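Local coordinates for sensory transduction histidine kinase, putative (Borrelia burgdorferi, PDB 5BWJ), which probably serves as a hybrid histidine kinase that autophosphorylates on histidine, this chain being a periplasmic sensor domain with a Venus flytrap fold, at residues F33-A45 with K200-K212. Numbering follows the deposited sequence.
With NO3 (nitrate ion), chain I.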
# COMPACT_ATOMS: atom_id res chain seq x y z
N PHE B 33 8.63 -13.28 1.42
CA PHE B 33 9.51 -14.41 1.68
C PHE B 33 9.74 -14.57 3.18
O PHE B 33 9.79 -15.69 3.69
CB PHE B 33 10.84 -14.23 0.94
CG PHE B 33 10.67 -13.78 -0.49
CD1 PHE B 33 10.30 -14.68 -1.47
CD2 PHE B 33 10.87 -12.45 -0.83
CE1 PHE B 33 10.14 -14.27 -2.78
CE2 PHE B 33 10.71 -12.03 -2.14
CZ PHE B 33 10.34 -12.94 -3.12
N SER B 34 9.87 -13.44 3.87
CA SER B 34 9.99 -13.43 5.32
C SER B 34 8.73 -13.97 5.98
O SER B 34 8.79 -14.74 6.94
CB SER B 34 10.29 -12.02 5.82
OG SER B 34 10.28 -11.96 7.23
N ILE B 35 7.57 -13.55 5.47
CA ILE B 35 6.29 -13.99 6.00
C ILE B 35 6.09 -15.50 5.82
O ILE B 35 5.63 -16.18 6.73
CB ILE B 35 5.11 -13.26 5.33
CG1 ILE B 35 5.24 -11.75 5.54
CG2 ILE B 35 3.78 -13.75 5.89
CD1 ILE B 35 4.26 -10.93 4.72
N LEU B 36 6.43 -15.99 4.63
CA LEU B 36 6.24 -17.40 4.31
C LEU B 36 7.13 -18.31 5.16
O LEU B 36 6.71 -19.40 5.55
CB LEU B 36 6.50 -17.65 2.82
CG LEU B 36 5.45 -17.09 1.86
CD1 LEU B 36 5.93 -17.21 0.42
CD2 LEU B 36 4.11 -17.79 2.03
N ASP B 37 8.35 -17.86 5.44
CA ASP B 37 9.25 -18.61 6.31
C ASP B 37 8.68 -18.70 7.73
O ASP B 37 8.83 -19.71 8.40
CB ASP B 37 10.64 -17.96 6.35
CG ASP B 37 11.42 -18.19 5.07
OD1 ASP B 37 11.20 -19.22 4.40
OD2 ASP B 37 12.27 -17.34 4.73
N LYS B 38 8.03 -17.63 8.18
CA LYS B 38 7.39 -17.63 9.49
C LYS B 38 6.21 -18.59 9.51
O LYS B 38 6.08 -19.40 10.43
CB LYS B 38 6.93 -16.22 9.87
CG LYS B 38 8.05 -15.30 10.32
CD LYS B 38 7.48 -14.04 10.96
CE LYS B 38 8.56 -13.25 11.68
NZ LYS B 38 7.97 -12.19 12.54
N TRP B 39 5.35 -18.49 8.50
CA TRP B 39 4.20 -19.38 8.38
C TRP B 39 4.65 -20.83 8.33
O TRP B 39 3.99 -21.72 8.89
CB TRP B 39 3.40 -19.04 7.12
CG TRP B 39 2.26 -19.99 6.85
CD1 TRP B 39 0.96 -19.86 7.25
CD2 TRP B 39 2.33 -21.22 6.12
NE1 TRP B 39 0.22 -20.93 6.82
CE2 TRP B 39 1.04 -21.78 6.12
CE3 TRP B 39 3.36 -21.90 5.47
CZ2 TRP B 39 0.74 -22.99 5.49
CZ3 TRP B 39 3.07 -23.10 4.84
CH2 TRP B 39 1.77 -23.63 4.86
N ALA B 40 5.77 -21.08 7.67
CA ALA B 40 6.29 -22.43 7.48
C ALA B 40 6.68 -23.04 8.82
O ALA B 40 6.42 -24.22 9.07
CB ALA B 40 7.47 -22.41 6.54
N LYS B 41 7.31 -22.24 9.67
CA LYS B 41 7.78 -22.70 10.97
C LYS B 41 6.62 -23.17 11.85
O LYS B 41 6.70 -24.22 12.48
CB LYS B 41 8.56 -21.59 11.67
N ASP B 42 5.55 -22.38 11.91
CA ASP B 42 4.41 -22.70 12.76
C ASP B 42 3.63 -23.90 12.24
O ASP B 42 3.02 -24.63 13.02
CB ASP B 42 3.48 -21.50 12.88
CG ASP B 42 4.04 -20.41 13.79
OD1 ASP B 42 5.08 -20.64 14.43
OD2 ASP B 42 3.41 -19.33 13.88
N ASN B 43 3.64 -24.10 10.93
CA ASN B 43 2.93 -25.22 10.31
C ASN B 43 3.83 -26.44 10.12
O ASN B 43 3.43 -27.41 9.47
CB ASN B 43 2.33 -24.80 8.97
CG ASN B 43 1.17 -23.84 9.13
OD1 ASN B 43 0.02 -24.26 9.24
ND2 ASN B 43 1.47 -22.55 9.15
N ASN B 44 5.03 -26.39 10.68
CA ASN B 44 5.99 -27.49 10.58
C ASN B 44 6.12 -27.99 9.15
O ASN B 44 5.85 -29.16 8.86
CB ASN B 44 5.59 -28.63 11.51
CG ASN B 44 6.66 -29.71 11.61
OD1 ASN B 44 7.85 -29.43 11.49
ND2 ASN B 44 6.23 -30.95 11.82
N ALA B 45 6.52 -27.10 8.25
CA ALA B 45 6.59 -27.42 6.83
C ALA B 45 7.74 -26.70 6.15
O ALA B 45 8.29 -25.74 6.68
CB ALA B 45 5.28 -27.09 6.15
N LYS B 200 -6.12 -28.05 1.49
CA LYS B 200 -7.39 -27.49 1.92
C LYS B 200 -7.47 -27.35 3.44
O LYS B 200 -8.21 -26.52 3.96
CB LYS B 200 -8.55 -28.35 1.42
CG LYS B 200 -8.75 -28.32 -0.09
CD LYS B 200 -9.96 -29.14 -0.50
CE LYS B 200 -10.25 -29.01 -1.98
NZ LYS B 200 -11.41 -29.84 -2.41
N ASN B 201 -6.69 -28.17 4.14
CA ASN B 201 -6.70 -28.16 5.60
C ASN B 201 -5.77 -27.10 6.18
O ASN B 201 -5.85 -26.77 7.36
CB ASN B 201 -6.30 -29.54 6.14
N LEU B 202 -4.90 -26.55 5.34
CA LEU B 202 -3.95 -25.53 5.79
C LEU B 202 -4.66 -24.26 6.22
O LEU B 202 -5.64 -23.84 5.60
CB LEU B 202 -2.95 -25.20 4.68
CG LEU B 202 -1.92 -26.26 4.30
CD1 LEU B 202 -1.08 -25.76 3.14
CD2 LEU B 202 -1.04 -26.62 5.49
N ASN B 203 -4.16 -23.65 7.29
CA ASN B 203 -4.56 -22.31 7.68
C ASN B 203 -3.65 -21.30 6.98
O ASN B 203 -2.50 -21.12 7.38
CB ASN B 203 -4.50 -22.14 9.20
CG ASN B 203 -4.98 -20.77 9.65
OD1 ASN B 203 -5.61 -20.03 8.89
ND2 ASN B 203 -4.69 -20.43 10.90
N LEU B 204 -4.17 -20.67 5.93
CA LEU B 204 -3.37 -19.77 5.11
C LEU B 204 -3.57 -18.31 5.48
O LEU B 204 -3.67 -17.44 4.60
CB LEU B 204 -3.70 -19.99 3.63
CG LEU B 204 -3.45 -21.40 3.09
CD1 LEU B 204 -3.89 -21.51 1.64
CD2 LEU B 204 -1.98 -21.78 3.23
N ASP B 205 -3.62 -18.02 6.77
CA ASP B 205 -3.73 -16.65 7.25
C ASP B 205 -2.34 -16.04 7.35
O ASP B 205 -1.78 -15.90 8.44
CB ASP B 205 -4.45 -16.60 8.61
CG ASP B 205 -4.92 -15.20 8.97
OD1 ASP B 205 -4.44 -14.23 8.36
OD2 ASP B 205 -5.77 -15.08 9.88
N LEU B 206 -1.78 -15.69 6.20
CA LEU B 206 -0.42 -15.14 6.14
C LEU B 206 -0.36 -13.76 6.76
O LEU B 206 0.67 -13.36 7.32
CB LEU B 206 0.07 -15.09 4.69
CG LEU B 206 0.08 -16.42 3.94
CD1 LEU B 206 0.49 -16.21 2.49
CD2 LEU B 206 0.99 -17.43 4.62
N PHE B 207 -1.46 -13.02 6.68
CA PHE B 207 -1.51 -11.66 7.19
C PHE B 207 -1.29 -11.60 8.70
O PHE B 207 -0.76 -10.62 9.22
CB PHE B 207 -2.86 -11.01 6.84
CG PHE B 207 -3.02 -9.62 7.40
CD1 PHE B 207 -2.47 -8.53 6.76
CD2 PHE B 207 -3.73 -9.42 8.58
CE1 PHE B 207 -2.62 -7.26 7.28
CE2 PHE B 207 -3.89 -8.14 9.09
CZ PHE B 207 -3.33 -7.06 8.44
N SER B 208 -1.70 -12.65 9.40
CA SER B 208 -1.57 -12.70 10.86
C SER B 208 -0.10 -12.67 11.28
O SER B 208 0.22 -12.22 12.38
CB SER B 208 -2.26 -13.94 11.42
OG SER B 208 -1.59 -15.12 11.01
N TYR B 209 0.78 -13.15 10.41
CA TYR B 209 2.21 -13.19 10.71
C TYR B 209 2.85 -11.81 10.55
O TYR B 209 4.04 -11.64 10.80
CB TYR B 209 2.90 -14.21 9.81
CG TYR B 209 2.48 -15.62 10.14
CD1 TYR B 209 3.22 -16.41 11.00
CD2 TYR B 209 1.31 -16.16 9.61
CE1 TYR B 209 2.83 -17.70 11.31
CE2 TYR B 209 0.90 -17.44 9.91
CZ TYR B 209 1.67 -18.21 10.76
OH TYR B 209 1.27 -19.49 11.07
N LEU B 210 2.05 -10.84 10.14
CA LEU B 210 2.43 -9.43 10.23
C LEU B 210 1.91 -8.89 11.55
O LEU B 210 0.72 -8.59 11.69
CB LEU B 210 1.86 -8.63 9.05
CG LEU B 210 2.82 -8.22 7.93
CD1 LEU B 210 3.76 -9.35 7.52
CD2 LEU B 210 2.03 -7.73 6.73
N MET B 211 2.81 -8.79 12.53
CA MET B 211 2.45 -8.34 13.87
C MET B 211 1.75 -6.99 13.81
O MET B 211 2.20 -6.07 13.13
CB MET B 211 3.69 -8.25 14.75
N LYS B 212 0.63 -6.88 14.52
CA LYS B 212 -0.18 -5.67 14.51
C LYS B 212 0.28 -4.69 15.58
O LYS B 212 1.02 -5.06 16.50
CB LYS B 212 -1.66 -6.01 14.70
N NO3 I . -7.35 -19.40 5.77
O1 NO3 I . -6.52 -18.73 6.44
O2 NO3 I . -7.33 -20.67 5.82
O3 NO3 I . -8.20 -18.82 5.04
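Ile-35 and Trp-39 on helix 32-42, with Asn-43 just past its end, lie along the chain 202-209 in reversed order: Ile-35 CA is 6.3 Å from Tyr-209 CA, and Trp-39 and Asn-43 face Leu-206 and Leu-202 in turn. Trp-39 and Tyr-209 carry much of the contact. The indole, swung by a chi1 of 175° to the side of CA away from the backbone N, reaches the loop, and NE1 donates within the ring plane to Asn-203 O (2.8 Å, nearly straight at 173°). Leu-206 CD2 makes a CH-pi contact over the five-membered ring, 3.9 Å from its centroid, while Leu-202 CD1 meets the benzo edge at CH2. Tyr-209 lays a ring face against Trp-39 CA, and its edge atom CE1 lies 3.1 Å from Asp-42 OD2. At the other end, Ile-35 CD1 presses tightly on Leu-210 CD1 (3.3 Å). Asn-43 ND2 donates back to Trp-39 O (2.7 Å), an oxygen also gripped from the opposite face of its plane by Asn-43 N. Phe-10 meets the indole edge-to-face, and Lys-38 NZ forms a salt bridge with Asp-180 of the second subunit. The C-terminal segment is thus fastened across a flytrap-lobe helix, the straight indole bond and apolar packing together holding the ring's orientation.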